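Local coordinates for protein mitochondrial enolase superfamily member 1 (Homo sapiens, PDB 4A35) that catalyses the magnesium-dependent dehydration of L-fuconate to 2-keto-3-deoxy-L-fuconate in L-fucose catabolism, as a mitochondrial member of the enolase superfamily, at residues Ala252-Asp257 / Thr280-Ile285; Pro273-Glu278 / Phe325-Ser330; Ile302-Gln307 / Lys321-Leu326. All coordinates share one frame; numbering follows the deposited sequence.

Contact 1 (Ala252-Asp257 / Thr280-Ile285); sequences ANQRWD and TSPDDI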
ATOM      1  N   ALA A 252      11.310   0.028  17.190  1.00 17.46           N
ATOM      2  CA  ALA A 252      11.705  -1.262  16.612  1.00 16.12           C
ATOM      3  C   ALA A 252      11.587  -1.275  15.091  1.00 18.59           C
ATOM      4  O   ALA A 252      11.941  -2.308  14.512  1.00 18.54           O
ATOM      5  CB  ALA A 252      10.865  -2.390  17.201  1.00 18.12           C
ATOM      6  N   ASN A 253      11.050  -0.186  14.453  1.00 15.58           N
ATOM      7  CA  ASN A 253      10.945  -0.146  12.959  1.00 14.97           C
ATOM      8  C   ASN A 253      10.406  -1.471  12.349  1.00 18.61           C
ATOM      9  O   ASN A 253      10.952  -1.997  11.329  1.00 16.93           O
ATOM     10  CB  ASN A 253      12.336   0.177  12.335  1.00 18.54           C
ATOM     11  CG  ASN A 253      12.739   1.607  12.607  1.00 24.99           C
ATOM     12  OD1 ASN A 253      13.457   1.877  13.567  1.00 20.09           O
ATOM     13  ND2 ASN A 253      12.131   2.554  11.899  1.00 26.96           N
ATOM     14  N   GLN A 254       9.284  -2.001  12.958  1.00 15.49           N
ATOM     15  CA  GLN A 254       8.497  -3.129  12.417  1.00 15.10           C
ATOM     16  C   GLN A 254       9.197  -4.480  12.480  1.00 19.26           C
ATOM     17  O   GLN A 254       8.748  -5.409  11.828  1.00 17.76           O
ATOM     18  CB  GLN A 254       8.099  -2.854  10.913  1.00 13.75           C
ATOM     19  CG  GLN A 254       7.596  -1.422  10.673  1.00 18.34           C
ATOM     20  CD  GLN A 254       7.660  -1.001   9.207  1.00 20.02           C
ATOM     21  OE1 GLN A 254       8.159  -1.730   8.333  1.00 17.95           O
ATOM     22  NE2 GLN A 254       7.213   0.223   8.915  1.00 21.31           N
ATOM     23  N   ARG A 255      10.293  -4.622  13.253  1.00 17.03           N
ATOM     24  CA  ARG A 255      11.065  -5.843  13.193  1.00 17.68           C
ATOM     25  C   ARG A 255      10.362  -7.119  13.627  1.00 20.72           C
ATOM     26  O   ARG A 255      10.714  -8.191  13.123  1.00 18.04           O
ATOM     27  CB  ARG A 255      12.368  -5.712  14.045  1.00 16.42           C
ATOM     28  CG  ARG A 255      13.359  -4.769  13.333  1.00 17.59           C
ATOM     29  CD  ARG A 255      13.967  -5.470  12.093  1.00 21.04           C
ATOM     30  NE  ARG A 255      14.813  -6.597  12.495  1.00 27.03           N
ATOM     31  CZ  ARG A 255      15.563  -7.316  11.666  1.00 31.83           C
ATOM     32  NH1 ARG A 255      15.564  -7.056  10.362  1.00 29.07           N
ATOM     33  NH2 ARG A 255      16.317  -8.312  12.134  1.00 30.91           N
ATOM     34  N   TRP A 256       9.447  -7.018  14.593  1.00 19.61           N
ATOM     35  CA  TRP A 256       8.975  -8.212  15.275  1.00 19.37           C
ATOM     36  C   TRP A 256       7.639  -8.760  14.862  1.00 20.46           C
ATOM     37  O   TRP A 256       6.797  -8.026  14.329  1.00 20.35           O
ATOM     38  CB  TRP A 256       8.918  -7.901  16.806  1.00 17.57           C
ATOM     39  CG  TRP A 256      10.194  -7.342  17.408  1.00 19.07           C
ATOM     40  CD1 TRP A 256      11.465  -7.824  17.244  1.00 22.22           C
ATOM     41  CD2 TRP A 256      10.298  -6.247  18.347  1.00 18.55           C
ATOM     42  NE1 TRP A 256      12.362  -7.063  17.985  1.00 21.29           N
ATOM     43  CE2 TRP A 256      11.660  -6.142  18.728  1.00 22.99           C
ATOM     44  CE3 TRP A 256       9.366  -5.362  18.930  1.00 19.37           C
ATOM     45  CZ2 TRP A 256      12.115  -5.155  19.624  1.00 22.68           C
ATOM     46  CZ3 TRP A 256       9.798  -4.470  19.907  1.00 20.22           C
ATOM     47  CH2 TRP A 256      11.168  -4.336  20.213  1.00 20.91           C
ATOM     48  N   ASP A 257       7.466 -10.098  15.069  1.00 16.55           N
ATOM     49  CA  ASP A 257       6.173 -10.750  15.021  1.00 17.08           C
ATOM     50  C   ASP A 257       5.486 -10.410  16.362  1.00 22.29           C
ATOM     51  O   ASP A 257       6.144  -9.884  17.276  1.00 21.84           O
ATOM     52  CB  ASP A 257       6.288 -12.272  14.757  1.00 19.58           C
ATOM     53  CG  ASP A 257       6.680 -12.585  13.308  1.00 24.05           C
ATOM     54  OD1 ASP A 257       6.912 -11.625  12.520  1.00 20.57           O
ATOM     55  OD2 ASP A 257       6.736 -13.767  12.961  1.00 30.26           O
ATOM     56  N   THR A 280       5.610  -3.950  15.251  1.00 17.99           N
ATOM     57  CA  THR A 280       5.409  -4.955  14.208  1.00 17.81           C
ATOM     58  C   THR A 280       5.020  -4.237  12.905  1.00 20.38           C
ATOM     59  O   THR A 280       5.146  -2.985  12.825  1.00 19.66           O
ATOM     60  CB  THR A 280       4.377  -6.024  14.666  1.00 17.50           C
ATOM     61  OG1 THR A 280       4.466  -7.120  13.783  1.00 19.25           O
ATOM     62  CG2 THR A 280       2.896  -5.489  14.729  1.00 18.20           C
ATOM     63  N   SER A 281       4.594  -5.024  11.920  1.00 17.80           N
ATOM     64  CA  SER A 281       4.136  -4.560  10.588  1.00 17.22           C
ATOM     65  C   SER A 281       3.214  -3.301  10.733  1.00 20.88           C
ATOM     66  O   SER A 281       2.272  -3.339  11.540  1.00 18.42           O
ATOM     67  CB  SER A 281       3.398  -5.676   9.865  1.00 18.34           C
ATOM     68  OG  SER A 281       2.659  -5.147   8.775  1.00 17.21           O
ATOM     69  N   PRO A 282       3.430  -2.250   9.898  1.00 18.39           N
ATOM     70  CA  PRO A 282       2.604  -1.022   9.980  1.00 16.71           C
ATOM     71  C   PRO A 282       1.165  -1.290   9.531  1.00 20.39           C
ATOM     72  O   PRO A 282       0.308  -0.450   9.756  1.00 20.45           O
ATOM     73  CB  PRO A 282       3.321  -0.068   9.022  1.00 17.74           C
ATOM     74  CG  PRO A 282       3.850  -1.009   7.939  1.00 23.73           C
ATOM     75  CD  PRO A 282       4.420  -2.125   8.804  1.00 20.40           C
ATOM     76  N   ASP A 283       0.915  -2.455   8.886  1.00 16.17           N
ATOM     77  CA  ASP A 283      -0.461  -2.872   8.491  1.00 15.89           C
ATOM     78  C   ASP A 283      -1.190  -3.659   9.583  1.00 18.36           C
ATOM     79  O   ASP A 283      -2.393  -3.942   9.445  1.00 17.67           O
ATOM     80  CB  ASP A 283      -0.399  -3.809   7.262  1.00 17.84           C
ATOM     81  CG  ASP A 283       0.172  -3.181   6.015  1.00 28.32           C
ATOM     82  OD1 ASP A 283      -0.241  -2.048   5.676  1.00 26.64           O
ATOM     83  OD2 ASP A 283       0.984  -3.845   5.342  1.00 27.76           O
ATOM     84  N   ASP A 284      -0.460  -4.106  10.623  1.00 15.52           N
ATOM     85  CA  ASP A 284      -1.115  -5.034  11.542  1.00 15.76           C
ATOM     86  C   ASP A 284      -1.784  -4.277  12.680  1.00 18.23           C
ATOM     87  O   ASP A 284      -1.209  -4.096  13.742  1.00 16.44           O
ATOM     88  CB  ASP A 284      -0.097  -6.041  12.062  1.00 17.21           C
ATOM     89  CG  ASP A 284      -0.736  -7.322  12.591  1.00 19.18           C
ATOM     90  OD1 ASP A 284      -2.022  -7.352  12.762  1.00 17.86           O
ATOM     91  OD2 ASP A 284       0.010  -8.276  12.826  1.00 19.18           O
ATOM     92  N   ILE A 285      -3.024  -3.884  12.450  1.00 15.87           N
ATOM     93  CA  ILE A 285      -3.861  -3.179  13.432  1.00 16.22           C
ATOM     94  C   ILE A 285      -4.093  -4.098  14.623  1.00 20.48           C
ATOM     95  O   ILE A 285      -3.870  -3.688  15.769  1.00 18.86           O
ATOM     96  CB  ILE A 285      -5.212  -2.745  12.793  1.00 17.63           C
ATOM     97  CG1 ILE A 285      -4.978  -1.708  11.658  1.00 16.59           C
ATOM     98  CG2 ILE A 285      -6.218  -2.235  13.835  1.00 17.53           C
ATOM     99  CD1 ILE A 285      -5.803  -2.073  10.364  1.00 23.44           C
TER

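Contact 2 (Pro273-Glu278 / Phe325-Ser330); sequences PLWIEE and FLQIDS. With MG (magnesium ion), chain B.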
ATOM      1  N   PRO A 273      10.893   2.576  29.188  1.00 19.47           N
ATOM      2  CA  PRO A 273      10.550   3.370  27.983  1.00 18.15           C
ATOM      3  C   PRO A 273       9.121   3.960  28.045  1.00 21.39           C
ATOM      4  O   PRO A 273       8.207   3.292  28.538  1.00 20.52           O
ATOM      5  CB  PRO A 273      10.654   2.335  26.849  1.00 18.56           C
ATOM      6  CG  PRO A 273      10.382   1.026  27.484  1.00 21.59           C
ATOM      7  CD  PRO A 273      10.974   1.123  28.891  1.00 19.16           C
ATOM      8  N   LEU A 274       8.931   5.215  27.609  1.00 22.01           N
ATOM      9  CA  LEU A 274       7.554   5.774  27.541  1.00 22.19           C
ATOM     10  C   LEU A 274       6.689   4.992  26.520  1.00 22.31           C
ATOM     11  O   LEU A 274       5.498   4.661  26.744  1.00 19.91           O
ATOM     12  CB  LEU A 274       7.610   7.269  27.165  1.00 21.61           C
ATOM     13  CG  LEU A 274       6.231   7.914  26.856  1.00 25.27           C
ATOM     14  CD1 LEU A 274       5.348   7.968  28.138  1.00 26.94           C
ATOM     15  CD2 LEU A 274       6.403   9.307  26.282  1.00 26.57           C
ATOM     16  N   TRP A 275       7.296   4.689  25.369  1.00 20.99           N
ATOM     17  CA  TRP A 275       6.619   3.947  24.351  1.00 20.12           C
ATOM     18  C   TRP A 275       7.571   3.046  23.581  1.00 21.02           C
ATOM     19  O   TRP A 275       8.819   3.251  23.582  1.00 17.29           O
ATOM     20  CB  TRP A 275       5.867   4.871  23.355  1.00 18.63           C
ATOM     21  CG  TRP A 275       6.676   5.682  22.369  1.00 18.54           C
ATOM     22  CD1 TRP A 275       7.468   5.209  21.355  1.00 21.23           C
ATOM     23  CD2 TRP A 275       6.524   7.092  22.133  1.00 18.21           C
ATOM     24  NE1 TRP A 275       7.926   6.266  20.576  1.00 19.55           N
ATOM     25  CE2 TRP A 275       7.347   7.426  21.017  1.00 21.14           C
ATOM     26  CE3 TRP A 275       5.784   8.119  22.778  1.00 19.97           C
ATOM     27  CZ2 TRP A 275       7.428   8.735  20.510  1.00 19.28           C
ATOM     28  CZ3 TRP A 275       5.886   9.416  22.290  1.00 21.77           C
ATOM     29  CH2 TRP A 275       6.675   9.711  21.150  1.00 21.50           C
ATOM     30  N   ILE A 276       6.968   2.048  22.945  1.00 17.17           N
ATOM     31  CA  ILE A 276       7.618   1.199  21.933  1.00 15.14           C
ATOM     32  C   ILE A 276       6.947   1.552  20.605  1.00 18.53           C
ATOM     33  O   ILE A 276       5.707   1.420  20.456  1.00 17.19           O
ATOM     34  CB  ILE A 276       7.653  -0.350  22.208  1.00 17.93           C
ATOM     35  CG1 ILE A 276       8.310  -1.038  20.950  1.00 17.98           C
ATOM     36  CG2 ILE A 276       6.232  -0.950  22.420  1.00 14.73           C
ATOM     37  CD1 ILE A 276       9.902  -0.725  20.741  1.00 17.39           C
ATOM     38  N   GLU A 277       7.762   2.039  19.672  1.00 16.31           N
ATOM     39  CA  GLU A 277       7.272   2.492  18.383  1.00 17.17           C
ATOM     40  C   GLU A 277       7.442   1.371  17.318  1.00 19.84           C
ATOM     41  O   GLU A 277       8.488   0.707  17.258  1.00 19.34           O
ATOM     42  CB  GLU A 277       8.032   3.768  18.006  1.00 18.05           C
ATOM     43  CG  GLU A 277       7.705   4.332  16.621  1.00 20.11           C
ATOM     44  CD  GLU A 277       8.419   5.666  16.420  1.00 24.19           C
ATOM     45  OE1 GLU A 277       8.681   6.335  17.447  1.00 21.61           O
ATOM     46  OE2 GLU A 277       8.600   6.103  15.254  1.00 22.68           O
ATOM     47  N   GLU A 278       6.419   1.233  16.424  1.00 15.28           N
ATOM     48  CA  GLU A 278       6.370   0.249  15.355  1.00 16.04           C
ATOM     49  C   GLU A 278       6.870  -1.142  15.809  1.00 20.75           C
ATOM     50  O   GLU A 278       7.822  -1.682  15.223  1.00 18.90           O
ATOM     51  CB  GLU A 278       7.158   0.735  14.132  1.00 18.38           C
ATOM     52  CG  GLU A 278       6.505   1.915  13.444  1.00 18.69           C
ATOM     53  CD  GLU A 278       6.877   1.884  11.981  1.00 20.16           C
ATOM     54  OE1 GLU A 278       8.074   2.128  11.673  1.00 22.39           O
ATOM     55  OE2 GLU A 278       5.987   1.602  11.147  1.00 19.96           O
ATOM     56  N   PHE A 325      -0.051   6.370  21.322  1.00 16.99           N
ATOM     57  CA  PHE A 325       0.508   7.581  20.680  1.00 15.37           C
ATOM     58  C   PHE A 325       0.433   7.388  19.189  1.00 19.12           C
ATOM     59  O   PHE A 325       0.877   6.345  18.664  1.00 17.02           O
ATOM     60  CB  PHE A 325       1.975   7.802  21.085  1.00 16.01           C
ATOM     61  CG  PHE A 325       2.200   7.782  22.585  1.00 17.52           C
ATOM     62  CD1 PHE A 325       2.479   6.579  23.249  1.00 17.78           C
ATOM     63  CD2 PHE A 325       2.220   8.970  23.316  1.00 21.53           C
ATOM     64  CE1 PHE A 325       2.775   6.568  24.627  1.00 20.54           C
ATOM     65  CE2 PHE A 325       2.497   8.956  24.694  1.00 20.30           C
ATOM     66  CZ  PHE A 325       2.765   7.754  25.341  1.00 19.10           C
ATOM     67  N   LEU A 326      -0.204   8.344  18.527  1.00 16.48           N
ATOM     68  CA  LEU A 326      -0.442   8.217  17.074  1.00 13.90           C
ATOM     69  C   LEU A 326       0.545   9.073  16.347  1.00 17.43           C
ATOM     70  O   LEU A 326       0.582  10.281  16.536  1.00 16.99           O
ATOM     71  CB  LEU A 326      -1.917   8.605  16.791  1.00 13.52           C
ATOM     72  CG  LEU A 326      -2.403   8.348  15.342  1.00 16.68           C
ATOM     73  CD1 LEU A 326      -3.924   8.164  15.317  1.00 16.50           C
ATOM     74  CD2 LEU A 326      -2.013   9.544  14.418  1.00 14.61           C
ATOM     75  N   GLN A 327       1.305   8.457  15.423  1.00 14.95           N
ATOM     76  CA  GLN A 327       2.367   9.212  14.757  1.00 15.16           C
ATOM     77  C   GLN A 327       2.022   9.530  13.311  1.00 20.04           C
ATOM     78  O   GLN A 327       2.283   8.730  12.428  1.00 20.84           O
ATOM     79  CB  GLN A 327       3.684   8.417  14.866  1.00 17.96           C
ATOM     80  CG  GLN A 327       3.946   8.164  16.386  1.00 22.47           C
ATOM     81  CD  GLN A 327       5.063   7.267  16.665  1.00 30.12           C
ATOM     82  OE1 GLN A 327       5.083   6.121  16.198  1.00 21.85           O
ATOM     83  NE2 GLN A 327       5.999   7.764  17.465  1.00 24.02           N
ATOM     84  N   ILE A 328       1.530  10.753  13.082  1.00 18.39           N
ATOM     85  CA  ILE A 328       1.285  11.205  11.723  1.00 17.22           C
ATOM     86  C   ILE A 328       2.613  11.421  10.982  1.00 19.15           C
ATOM     87  O   ILE A 328       3.662  11.613  11.593  1.00 17.95           O
ATOM     88  CB  ILE A 328       0.436  12.517  11.691  1.00 19.89           C
ATOM     89  CG1 ILE A 328       1.165  13.723  12.353  1.00 20.06           C
ATOM     90  CG2 ILE A 328      -1.059  12.258  12.140  1.00 20.17           C
ATOM     91  CD1 ILE A 328       0.471  15.198  12.114  1.00 19.25           C
ATOM     92  N   ASP A 329       2.551  11.367   9.647  1.00 17.81           N
ATOM     93  CA  ASP A 329       3.684  11.701   8.811  1.00 16.75           C
ATOM     94  C   ASP A 329       3.168  12.612   7.680  1.00 19.86           C
ATOM     95  O   ASP A 329       2.149  12.315   7.040  1.00 19.28           O
ATOM     96  CB  ASP A 329       4.410  10.477   8.269  1.00 16.28           C
ATOM     97  CG  ASP A 329       5.638  10.965   7.489  1.00 18.46           C
ATOM     98  OD1 ASP A 329       6.691  11.172   8.116  1.00 20.41           O
ATOM     99  OD2 ASP A 329       5.524  11.170   6.260  1.00 19.48           O
ATOM    100  N   SER A 330       3.873  13.731   7.476  1.00 16.73           N
ATOM    101  CA  SER A 330       3.537  14.785   6.519  1.00 17.13           C
ATOM    102  C   SER A 330       3.635  14.311   5.055  1.00 19.13           C
ATOM    103  O   SER A 330       3.031  14.929   4.192  1.00 18.85           O
ATOM    104  CB  SER A 330       4.493  15.977   6.732  1.00 20.18           C
ATOM    105  OG  SER A 330       5.865  15.659   6.521  1.00 22.49           O
TER
HETATM  106 MG    MG B1445      10.054   5.448  13.780  1.00 23.25          MG
HETATM  107  O   HOH W   1       9.547   3.597  13.447  1.00 22.47           O
HETATM  108  O   HOH W   2      11.690   5.270  12.014  1.00 39.24           O
HETATM  109  O   HOH W   3      11.017   7.155  13.680  1.00 29.17           O

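Contact 3 (Ile302-Gln307 / Lys321-Leu326); sequences IATGEQ and KALQFL. With MG (magnesium ion), chain B.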
ATOM      1  N   ILE A 302       2.075   1.946  23.252  1.00 17.87           N
ATOM      2  CA  ILE A 302       2.446   1.575  21.874  1.00 15.82           C
ATOM      3  C   ILE A 302       2.276   2.812  21.026  1.00 19.76           C
ATOM      4  O   ILE A 302       1.273   3.524  21.161  1.00 18.95           O
ATOM      5  CB  ILE A 302       1.576   0.366  21.369  1.00 18.64           C
ATOM      6  CG1 ILE A 302       2.192  -0.998  21.835  1.00 20.43           C
ATOM      7  CG2 ILE A 302       1.396   0.371  19.777  1.00 16.84           C
ATOM      8  CD1 ILE A 302       2.671  -1.217  23.329  1.00 21.04           C
ATOM      9  N   ALA A 303       3.270   3.086  20.174  1.00 16.82           N
ATOM     10  CA  ALA A 303       3.258   4.189  19.205  1.00 16.57           C
ATOM     11  C   ALA A 303       3.379   3.612  17.782  1.00 20.36           C
ATOM     12  O   ALA A 303       4.190   2.712  17.550  1.00 19.02           O
ATOM     13  CB  ALA A 303       4.439   5.157  19.455  1.00 17.69           C
ATOM     14  N   THR A 304       2.624   4.149  16.820  1.00 14.46           N
ATOM     15  CA  THR A 304       2.856   3.713  15.440  1.00 15.03           C
ATOM     16  C   THR A 304       2.287   4.757  14.519  1.00 18.96           C
ATOM     17  O   THR A 304       1.531   5.640  14.969  1.00 17.13           O
ATOM     18  CB  THR A 304       2.296   2.258  15.140  1.00 15.46           C
ATOM     19  OG1 THR A 304       2.760   1.867  13.808  1.00 18.70           O
ATOM     20  CG2 THR A 304       0.732   2.216  15.140  1.00 19.89           C
ATOM     21  N   GLY A 305       2.646   4.641  13.237  1.00 17.83           N
ATOM     22  CA  GLY A 305       2.050   5.495  12.231  1.00 17.64           C
ATOM     23  C   GLY A 305       2.923   6.049  11.132  1.00 19.58           C
ATOM     24  O   GLY A 305       2.373   6.443  10.106  1.00 18.97           O
ATOM     25  N   GLU A 306       4.246   6.167  11.343  1.00 18.34           N
ATOM     26  CA  GLU A 306       5.067   6.790  10.302  1.00 19.51           C
ATOM     27  C   GLU A 306       4.941   6.120   8.903  1.00 21.62           C
ATOM     28  O   GLU A 306       5.104   6.842   7.927  1.00 21.40           O
ATOM     29  CB  GLU A 306       6.550   6.820  10.694  1.00 20.52           C
ATOM     30  CG  GLU A 306       7.243   5.489  10.577  1.00 24.59           C
ATOM     31  CD  GLU A 306       8.650   5.579  11.099  1.00 31.93           C
ATOM     32  OE1 GLU A 306       8.800   6.040  12.250  1.00 27.60           O
ATOM     33  OE2 GLU A 306       9.596   5.250  10.355  1.00 29.18           O
ATOM     34  N   GLN A 307       4.669   4.753   8.803  1.00 16.82           N
ATOM     35  CA  GLN A 307       4.526   4.100   7.512  1.00 18.35           C
ATOM     36  C   GLN A 307       3.075   3.672   7.291  1.00 21.39           C
ATOM     37  O   GLN A 307       2.789   2.932   6.342  1.00 22.41           O
ATOM     38  CB  GLN A 307       5.489   2.885   7.383  1.00 19.49           C
ATOM     39  CG  GLN A 307       6.959   3.344   7.227  1.00 23.32           C
ATOM     40  CD  GLN A 307       7.778   2.452   6.310  1.00 36.66           C
ATOM     41  OE1 GLN A 307       8.749   1.801   6.734  1.00 42.11           O
ATOM     42  NE2 GLN A 307       7.516   2.508   5.011  1.00 31.43           N
ATOM     43  N   LYS A 321      -8.313   0.460  19.571  1.00 18.72           N
ATOM     44  CA  LYS A 321      -7.535   0.944  20.734  1.00 20.61           C
ATOM     45  C   LYS A 321      -6.124   0.303  20.707  1.00 22.74           C
ATOM     46  O   LYS A 321      -5.613  -0.205  21.705  1.00 23.47           O
ATOM     47  CB  LYS A 321      -8.278   0.680  22.075  1.00 23.46           C
ATOM     48  CG  LYS A 321      -9.662   1.263  22.100  1.00 25.90           C
ATOM     49  CD  LYS A 321     -10.229   1.166  23.509  1.00 30.88           C
ATOM     50  CE  LYS A 321     -11.494   1.959  23.581  1.00 40.66           C
ATOM     51  NZ  LYS A 321     -12.088   1.869  24.937  1.00 58.46           N
ATOM     52  N   ALA A 322      -5.521   0.303  19.529  1.00 19.52           N
ATOM     53  CA  ALA A 322      -4.275  -0.387  19.242  1.00 18.45           C
ATOM     54  C   ALA A 322      -3.057   0.450  19.596  1.00 19.99           C
ATOM     55  O   ALA A 322      -1.948  -0.061  19.506  1.00 20.12           O
ATOM     56  CB  ALA A 322      -4.230  -0.754  17.745  1.00 18.28           C
ATOM     57  N   LEU A 323      -3.226   1.744  19.930  1.00 18.18           N
ATOM     58  CA  LEU A 323      -2.022   2.568  20.139  1.00 17.23           C
ATOM     59  C   LEU A 323      -2.284   3.655  21.224  1.00 20.25           C
ATOM     60  O   LEU A 323      -3.409   4.149  21.357  1.00 19.36           O
ATOM     61  CB  LEU A 323      -1.538   3.198  18.799  1.00 17.66           C
ATOM     62  CG  LEU A 323      -2.341   4.387  18.167  1.00 20.13           C
ATOM     63  CD1 LEU A 323      -1.777   4.743  16.778  1.00 20.09           C
ATOM     64  CD2 LEU A 323      -3.871   4.117  18.071  1.00 20.03           C
ATOM     65  N   GLN A 324      -1.260   4.007  21.959  1.00 16.97           N
ATOM     66  CA  GLN A 324      -1.354   5.068  22.982  1.00 16.76           C
ATOM     67  C   GLN A 324      -0.869   6.410  22.399  1.00 19.84           C
ATOM     68  O   GLN A 324      -1.183   7.460  22.962  1.00 19.59           O
ATOM     69  CB  GLN A 324      -0.535   4.705  24.239  1.00 18.94           C
ATOM     70  CG  GLN A 324      -1.216   3.649  25.133  1.00 21.51           C
ATOM     71  CD  GLN A 324      -1.546   2.348  24.414  1.00 23.88           C
ATOM     72  OE1 GLN A 324      -0.666   1.625  23.922  1.00 19.45           O
ATOM     73  NE2 GLN A 324      -2.839   2.047  24.277  1.00 22.24           N
ATOM     74  N   PHE A 325      -0.051   6.370  21.322  1.00 16.99           N
ATOM     75  CA  PHE A 325       0.508   7.581  20.680  1.00 15.37           C
ATOM     76  C   PHE A 325       0.433   7.388  19.189  1.00 19.12           C
ATOM     77  O   PHE A 325       0.877   6.345  18.664  1.00 17.02           O
ATOM     78  CB  PHE A 325       1.975   7.802  21.085  1.00 16.01           C
ATOM     79  CG  PHE A 325       2.200   7.782  22.585  1.00 17.52           C
ATOM     80  CD1 PHE A 325       2.479   6.579  23.249  1.00 17.78           C
ATOM     81  CD2 PHE A 325       2.220   8.970  23.316  1.00 21.53           C
ATOM     82  CE1 PHE A 325       2.775   6.568  24.627  1.00 20.54           C
ATOM     83  CE2 PHE A 325       2.497   8.956  24.694  1.00 20.30           C
ATOM     84  CZ  PHE A 325       2.765   7.754  25.341  1.00 19.10           C
ATOM     85  N   LEU A 326      -0.204   8.344  18.527  1.00 16.48           N
ATOM     86  CA  LEU A 326      -0.442   8.217  17.074  1.00 13.90           C
ATOM     87  C   LEU A 326       0.545   9.073  16.347  1.00 17.43           C
ATOM     88  O   LEU A 326       0.582  10.281  16.536  1.00 16.99           O
ATOM     89  CB  LEU A 326      -1.917   8.605  16.791  1.00 13.52           C
ATOM     90  CG  LEU A 326      -2.403   8.348  15.342  1.00 16.68           C
ATOM     91  CD1 LEU A 326      -3.924   8.164  15.317  1.00 16.50           C
ATOM     92  CD2 LEU A 326      -2.013   9.544  14.418  1.00 14.61           C
TER
HETATM   93 MG    MG B1445      10.054   5.448  13.780  1.00 23.25          MG
HETATM   94  O   HOH W   2      11.690   5.270  12.014  1.00 39.24           O
HETATM   95  O   HOH W   1       9.547   3.597  13.447  1.00 22.47           O
HETATM   96  O   HOH W   3      11.017   7.155  13.680  1.00 29.17           O

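Contact 1 (Ala252-Asp257 / Thr280-Ile285)
Thr280 holds OG1 anti to its backbone N (chi1 -166°), which sets the hydroxyl beside the backbone of Trp256, and Gln254 has CG anti to its carbonyl carbon and runs extended from there, across the ring of Pro282. The hydroxyl donates: Thr280 OG1 lies 2.6 Å from Trp256 O, in the carbonyl plane, with a C=O...donor angle of 157°. A CA-H...O contact from Thr280 CA, 3.4 Å away, adds to the grip on Trp256 O. Another runs the opposite way between the loops, Gln254 CA meeting Thr280 O at 3.4 Å. Both segments are loops that follow neighbouring strands of the barrel domain, 247-251 and 275-277, and lead into the next helices, so the contact lies on the rim that carries the active site in this superfamily. Each loop is shaped by its own turn: type I' from Ala252 to Arg255, and type I from Ser281 to Asp284, the latter doubled by an ST turn in which Ser281 OG accepts from Asp283 N at 3.2 Å. Gln254 and Pro282 cross at about a right angle, with Gln254 CD 3.5 Å from Pro282 CD. The amide of Gln254 lies against CD and CG of Pro282, while NE2 donates to Glu278 and Gln307. Asn253, which by similarity binds substrate, precedes Gln254 in the same turn. The second subunit also reaches this loop: Tyr155 of that subunit bonds through OH to Gln254 O, and Thr157 of the same subunit bonds to Asp257 OD2.

Contact 2 (Pro273-Glu278 / Phe325-Ser330)
The magnesium site of the enolase-superfamily barrel is backed here by Gln327 and Trp275, which both bond to the metal ligand Glu277. Strand 301-304 runs between strands 275-277 and 325-326, so the contact is made by side chains over Ala303, with the backbones well apart. Glu277 OE2 binds the magnesium at 2.2 Å; Asp251, Glu306 and three waters complete the site. The other carboxylate oxygen of Glu277, OE1, accepts from two N-H groups of this contact. Gln327 NE2 donates to Glu277 OE1 over 3.0 Å, coming from above the carboxylate plane, whereas Trp275 NE1, 3.2 Å from Glu277 OE1, meets the anti lone pair of that oxygen. Behind this polar cluster the indole meets Phe325. Trp275 CG sits between its backbone N and carbonyl carbon (chi1 72°), and CE3 of the six-membered ring stands over the centre of the Phe325 face, 3.6 Å from Phe325 CG. The ring planes are inclined at 49°. Leu274 closes the outer end, its CG 3.8 Å from Phe325 CZ. An alanine in place of Phe325 would probably open a gap beside Trp275 and Leu274, leaving the indole freer to shift and its bond to Glu277 less firmly set. With OE2 on the metal and OE1 held by Trp275, Gln327 and a salt bridge from Lys221, the carboxylate of Glu277 has little freedom to rotate, and the positive charge beside OE1 probably polarises this metal ligand.

Contact 3 (Ile302-Gln307 / Lys321-Leu326)
Ile302 and Gln324 exchange two hydrogen bonds where strand 301-304 meets the approach to strand 325-326. The first uses a side chain: Gln324 bends at chi2 (57°), and its OE1 accepts from Ile302 N at 2.8 Å, in the carbonyl plane and on a lone pair. Ser292 of helix 285-295 bonds to the same OE1. The second uses the backbone, Gln324 N donating to Ile302 O at 2.7 Å. Phe325 N also points to that oxygen, 3.1 Å from Ile302 O, so one carbonyl serves two consecutive N-H groups. This last bond and a weak one from Thr304 N to Phe325 O frame the parallel bridge of Ala303 with Phe325; Ala303 CA adds a CA-H...O contact to Phe325 O at 3.3 Å, and Gln327 N, bonding to Thr304 O, completes the next bridge, Thr304 with Leu326.

Apolar contacts follow the two faces of the sheet. Ala303 CB meets Phe325 CB at 4.0 Å. On the other face Thr304 CG2 and Leu323 CD1 lie 3.9 Å apart, their side chains crossing at about a right angle, and Leu317 of helix 311-319 packs on both. This is a beta-alpha-beta crossover of the barrel, whose helix ends in a Schellman motif at Lys321.

Metal bonding follows just past the strand, where Gly305 has a positive phi (140°) that would jam a CB against the preceding carbonyl. Glu306 OE1 binds the magnesium at 2.1 Å, and OE2 accepts from a metal-bound water. With the backbone N-H and C=O of Ile302 both bonded to Gln324, and the C=O to Phe325 N as well, the strand leading to this ligand is tied to its neighbour through main chain and side chain alike.

In the fold
Following the chain from the N terminus, the loop after strand 247-251 comes first, and contact 1 closes when the loop after strand 275-277 returns to it past helix 258-268. Contact 2 opens at Pro273, before that closure, and ends at strand 325-326, so the two cross. Contact 3 begins after contact 1 has closed and lies within the span of contact 2, with which it shares Phe325 and Leu326. Backbone bonds join the contacts: Gln254 N to Glu278 O, Glu278 N to Ala303 O, Gln327 N to Thr304 O. Together they tie successive strands of the parallel barrel sheet, with contacts 2 and 3 each supplying a carboxylate to one magnesium ion.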